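Phospholyase (Arthrobacter aurescens, PDB 5G4I) catalyses pyridoxal-phosphate-dependent elimination of phosphate, as an ethanolamine-phosphate phospho-lyase related to the class III transaminases. Local coordinates at residues K347-I352 and I426-L431; G357-V362 and F369-I374. One frame throughout, in Å; residues are numbered along the deposited sequence. Where two conformers were deposited one is given.

Contact 1. Residues K347-I352 and I426-L431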
# COMPACT_ATOMS: atom_id res chain seq x y z
N LYS A 347 31.46 -2.97 -21.75
CA LYS A 347 32.50 -2.87 -22.81
C LYS A 347 31.93 -2.26 -24.09
O LYS A 347 32.57 -1.34 -24.67
CB LYS A 347 33.12 -4.25 -23.05
CG LYS A 347 33.97 -4.68 -21.85
N ARG A 348 30.76 -2.69 -24.48
CA ARG A 348 30.16 -2.10 -25.70
C ARG A 348 29.84 -0.63 -25.54
O ARG A 348 30.07 0.20 -26.48
CB ARG A 348 28.90 -2.82 -26.14
CG ARG A 348 28.25 -2.19 -27.36
CD ARG A 348 28.96 -2.54 -28.65
NE ARG A 348 28.35 -3.84 -28.85
CZ ARG A 348 27.32 -4.10 -29.66
NH1 ARG A 348 26.87 -3.21 -30.53
NH2 ARG A 348 26.80 -5.25 -29.56
N LEU A 349 29.23 -0.23 -24.39
CA LEU A 349 28.91 1.18 -24.16
C LEU A 349 30.22 2.03 -24.05
O LEU A 349 30.18 3.18 -24.48
CB LEU A 349 28.04 1.34 -22.87
CG LEU A 349 26.64 0.82 -22.95
CD1 LEU A 349 25.96 0.89 -21.59
CD2 LEU A 349 25.79 1.64 -23.95
N GLU A 350 31.31 1.53 -23.44
CA GLU A 350 32.62 2.26 -23.46
C GLU A 350 33.12 2.52 -24.94
O GLU A 350 33.60 3.64 -25.25
CB GLU A 350 33.64 1.54 -22.65
CG GLU A 350 33.28 1.71 -21.20
CD GLU A 350 34.09 0.92 -20.23
OE1 GLU A 350 34.73 -0.06 -20.68
OE2 GLU A 350 34.03 1.27 -18.99
N ASN A 351 32.94 1.55 -25.82
CA ASN A 351 33.29 1.75 -27.25
C ASN A 351 32.43 2.83 -27.87
O ASN A 351 32.95 3.74 -28.55
CB ASN A 351 33.20 0.44 -28.04
CG ASN A 351 34.37 -0.52 -27.78
OD1 ASN A 351 35.35 -0.16 -27.17
ND2 ASN A 351 34.23 -1.75 -28.20
N ILE A 352 31.13 2.80 -27.60
CA ILE A 352 30.19 3.84 -28.09
C ILE A 352 30.60 5.20 -27.56
O ILE A 352 30.59 6.19 -28.34
CB ILE A 352 28.72 3.42 -27.71
CG1 ILE A 352 28.30 2.19 -28.48
CG2 ILE A 352 27.77 4.59 -27.98
CD1 ILE A 352 27.09 1.37 -28.05
N ILE A 426 20.58 -6.61 -30.04
CA ILE A 426 19.52 -5.82 -30.75
C ILE A 426 19.46 -4.37 -30.25
O ILE A 426 19.57 -3.41 -30.98
CB ILE A 426 18.18 -6.55 -30.71
CG1 ILE A 426 18.18 -7.85 -31.46
CG2 ILE A 426 17.05 -5.60 -31.14
CD1 ILE A 426 17.06 -8.84 -31.10
N LEU A 427 19.34 -4.24 -28.90
CA LEU A 427 19.21 -2.92 -28.27
C LEU A 427 20.41 -2.04 -28.62
O LEU A 427 20.27 -0.87 -29.01
CB LEU A 427 19.01 -3.07 -26.71
CG LEU A 427 18.86 -1.75 -25.95
CD1 LEU A 427 17.91 -1.98 -24.75
CD2 LEU A 427 20.14 -1.11 -25.53
N LEU A 428 21.65 -2.54 -28.38
CA LEU A 428 22.89 -1.76 -28.55
C LEU A 428 23.15 -1.37 -30.03
O LEU A 428 23.58 -0.25 -30.35
CB LEU A 428 24.11 -2.53 -27.95
CG LEU A 428 24.07 -2.65 -26.37
CD1 LEU A 428 25.05 -3.77 -26.01
CD2 LEU A 428 24.41 -1.36 -25.73
N GLY A 429 22.79 -2.28 -30.93
CA GLY A 429 22.94 -1.96 -32.40
C GLY A 429 21.95 -0.85 -32.83
O GLY A 429 22.32 0.12 -33.52
N GLN A 430 20.70 -0.92 -32.34
CA GLN A 430 19.75 0.19 -32.62
C GLN A 430 20.19 1.49 -31.97
O GLN A 430 20.07 2.57 -32.61
CB GLN A 430 18.33 -0.23 -32.19
CG GLN A 430 17.75 -1.34 -32.97
CD GLN A 430 17.75 -1.16 -34.50
OE1 GLN A 430 17.13 -0.22 -35.00
NE2 GLN A 430 18.48 -2.02 -35.23
N LEU A 431 20.79 1.45 -30.78
CA LEU A 431 21.25 2.62 -30.11
C LEU A 431 22.36 3.30 -30.89
O LEU A 431 22.35 4.56 -31.08
CB LEU A 431 21.71 2.31 -28.68
CG LEU A 431 22.33 3.47 -27.87
CD1 LEU A 431 21.31 4.60 -27.70
CD2 LEU A 431 22.85 2.99 -26.52
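Leu428 meets Arg348, Leu349 and Ile352 where two helices, 334-355 and 421-436, lie side by side on one face of a mixed sheet. The short segments 347-352 and 426-431 run in the same direction, 4° from parallel, with axes 11.4 Å apart. No hydrogen bond joins them; the contact is made mainly by side chains between two parallel helices, a worked case of packing by apolar branches.

The tight part faces the sheet. Leu349 CD2 comes to 3.8 Å from Leu428 CD2, the two side chains crossing at about a right angle, and the same Leu349 CD2 reaches Leu431 CD2 at 4.1 Å. On the sheet side, Met413 of strand 410-413 touches both Leu349 and Leu431, closing this apolar layer against the sheet. Ile352 CD1 adds a looser contact, 4.5 Å from Leu428 CD2.

On the other flank the groove is lined by Arg348, which is partly exposed. Its CG is anti to the backbone N (chi1 178°) and packs 3.8 Å from Leu428 CD1, after which the chain bends at chi2 and chi3. The guanidinium makes long, weak ion pairs with Asp425 and Glu432, which would partly balance its charge. One face of that flat group lies over Leu428, whose CB sits 3.8 Å from Arg348 NH1, offset toward the rim.

Contact 2. Residues G357-V362 and F369-I374; sequences GNVGSV and FGIDII
Val359 pairs with Ile373 and Val362 with Ile371 across antiparallel strand segments at 151°, both as non-hydrogen-bonded pairs, and the shift of one residue between them marks a beta bulge. Gly360 and Ser361 together face the single residue Asp372, which grips both. Asp372 O accepts a hydrogen bond from Gly360 N (2.9 Å), and Asp372 OD2 one from Ser361 N (2.7 Å), met on the anti side and 34° out of the carboxylate plane. The return bond, Asp372 N to Ser361 O, is weak at 3.5 Å. The carboxylate has a second partner: Arg363 NE, just beyond the segment, forms a salt bridge with OD1 while OD2 takes the N-H of the bulge, so the group is gripped at both oxygens.

This is the hairpin of strands 359-365 and 368-373; the former is an edge strand of the sheet within this chain, and the latter continues the sheet through backbone bonds to strand 410-413. At the end of the hairpin away from the turn, Asn358 and Ile374 bind each other twice. Ile374 N donates to Asn358 O at 2.9 Å from above the carbonyl plane, 47° out of it. Asn358 ND2 reaches Ile374 O at 3.0 Å, a nearly straight bond lying in both the carbonyl plane and the amide plane of Asn358, which would fix the rotation of the amide. Ile374 CG1, turned between its own backbone N and carbonyl carbon, packs 3.6 Å from Asn358 C.

On the face bearing Val359, Val362, Ile371 and Ile373, Ile371 is shared by both valines. Its CB lies 4.0 Å from Val359 CG1, and its CG2 is 4.1 Å from Val362 CG2, each pair of side chains crossing obliquely.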
# COMPACT_ATOMS: atom_id res chain seq x y z
N GLY A 357 30.70 11.99 -30.09
CA GLY A 357 30.80 13.26 -29.40
C GLY A 357 29.51 13.67 -28.66
O GLY A 357 29.56 14.70 -27.89
N ASN A 358 28.36 12.92 -28.83
CA ASN A 358 27.16 13.17 -28.05
C ASN A 358 27.05 12.26 -26.76
O ASN A 358 26.05 12.35 -26.08
CB ASN A 358 25.89 13.04 -28.86
CG ASN A 358 25.81 14.08 -29.98
OD1 ASN A 358 25.76 13.67 -31.15
ND2 ASN A 358 25.67 15.36 -29.64
N VAL A 359 28.10 11.50 -26.45
CA VAL A 359 28.10 10.62 -25.23
C VAL A 359 29.17 11.02 -24.26
O VAL A 359 30.34 11.10 -24.65
CB VAL A 359 28.17 9.16 -25.65
CG1 VAL A 359 28.17 8.19 -24.42
CG2 VAL A 359 27.01 8.76 -26.56
N GLY A 360 28.82 11.13 -23.00
CA GLY A 360 29.74 11.45 -21.90
C GLY A 360 30.22 10.15 -21.22
O GLY A 360 30.90 9.35 -21.83
N SER A 361 29.82 9.89 -19.97
CA SER A 361 30.29 8.72 -19.26
C SER A 361 29.30 7.51 -19.36
O SER A 361 28.07 7.70 -19.52
CB SER A 361 30.47 9.03 -17.74
OG SER A 361 31.38 10.14 -17.58
N VAL A 362 29.86 6.34 -19.21
CA VAL A 362 29.11 5.08 -19.08
C VAL A 362 28.84 4.85 -17.57
O VAL A 362 29.75 4.96 -16.76
CB VAL A 362 29.94 3.91 -19.64
CG1 VAL A 362 29.18 2.58 -19.49
CG2 VAL A 362 30.13 4.22 -21.13
N PHE A 369 21.88 0.11 -16.63
CA PHE A 369 22.98 0.88 -17.31
C PHE A 369 22.45 2.17 -17.84
O PHE A 369 21.26 2.37 -18.14
CB PHE A 369 23.71 0.09 -18.47
CG PHE A 369 24.94 -0.69 -18.04
CD1 PHE A 369 26.20 -0.11 -17.97
CD2 PHE A 369 24.82 -2.06 -17.73
CE1 PHE A 369 27.26 -0.77 -17.55
CE2 PHE A 369 25.97 -2.78 -17.32
CZ PHE A 369 27.12 -2.18 -17.29
N GLY A 370 23.37 3.12 -18.02
CA GLY A 370 23.04 4.39 -18.65
C GLY A 370 24.26 5.08 -19.26
O GLY A 370 25.39 4.72 -19.03
N ILE A 371 23.95 6.09 -20.06
CA ILE A 371 24.99 7.01 -20.62
C ILE A 371 24.44 8.46 -20.58
O ILE A 371 23.27 8.70 -20.90
CB ILE A 371 25.37 6.62 -22.10
CG1 ILE A 371 24.14 6.35 -22.99
CG2 ILE A 371 26.33 5.43 -22.06
CD1 ILE A 371 24.47 6.25 -24.50
N ASP A 372 25.09 9.31 -20.43
CA ASP A 372 24.95 10.78 -20.38
C ASP A 372 25.01 11.31 -21.79
O ASP A 372 25.95 10.93 -22.52
CB ASP A 372 26.24 11.53 -19.96
CG ASP A 372 26.67 11.44 -18.65
OD1 ASP A 372 26.03 11.06 -17.76
OD2 ASP A 372 27.86 11.23 -18.60
N ILE A 373 23.94 12.01 -22.17
CA ILE A 373 23.85 12.58 -23.57
C ILE A 373 24.22 14.08 -23.47
O ILE A 373 23.65 14.84 -22.64
CB ILE A 373 22.47 12.35 -24.13
CG1 ILE A 373 22.07 10.85 -24.16
CG2 ILE A 373 22.26 12.92 -25.56
CD1 ILE A 373 23.07 9.90 -24.83
N ILE A 374 25.21 14.47 -24.31
CA ILE A 374 25.84 15.82 -24.28
C ILE A 374 25.91 16.45 -25.67
O ILE A 374 25.73 15.79 -26.70
CB ILE A 374 27.22 15.74 -23.65
CG1 ILE A 374 28.13 14.85 -24.47
CG2 ILE A 374 27.11 15.34 -22.16
CD1 ILE A 374 29.60 14.90 -24.04

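How the contacts relate
Followed from the N terminus, the chain passes through the strands and helices that include the cofactor pocket before helix 334-355 supplies the first half of contact 1, and strand 359-365 follows. Contact 2 closes almost at once, with only six residues between its segments. Helix 384-396 and strands 399-404 and 410-413 come next, before helix 421-436 completes contact 1 over a loop of 73 residues. Contact 2 is thus nested inside contact 1. Their centres lie 11 Å apart and they touch: Val362 CG2 packs 3.5 Å from Leu349 O, and Ile371 CD1 meets Leu431 CD2 at 4.2 Å. The hairpin lies in the sheet and the helix pair, distant in sequence, packs against that sheet.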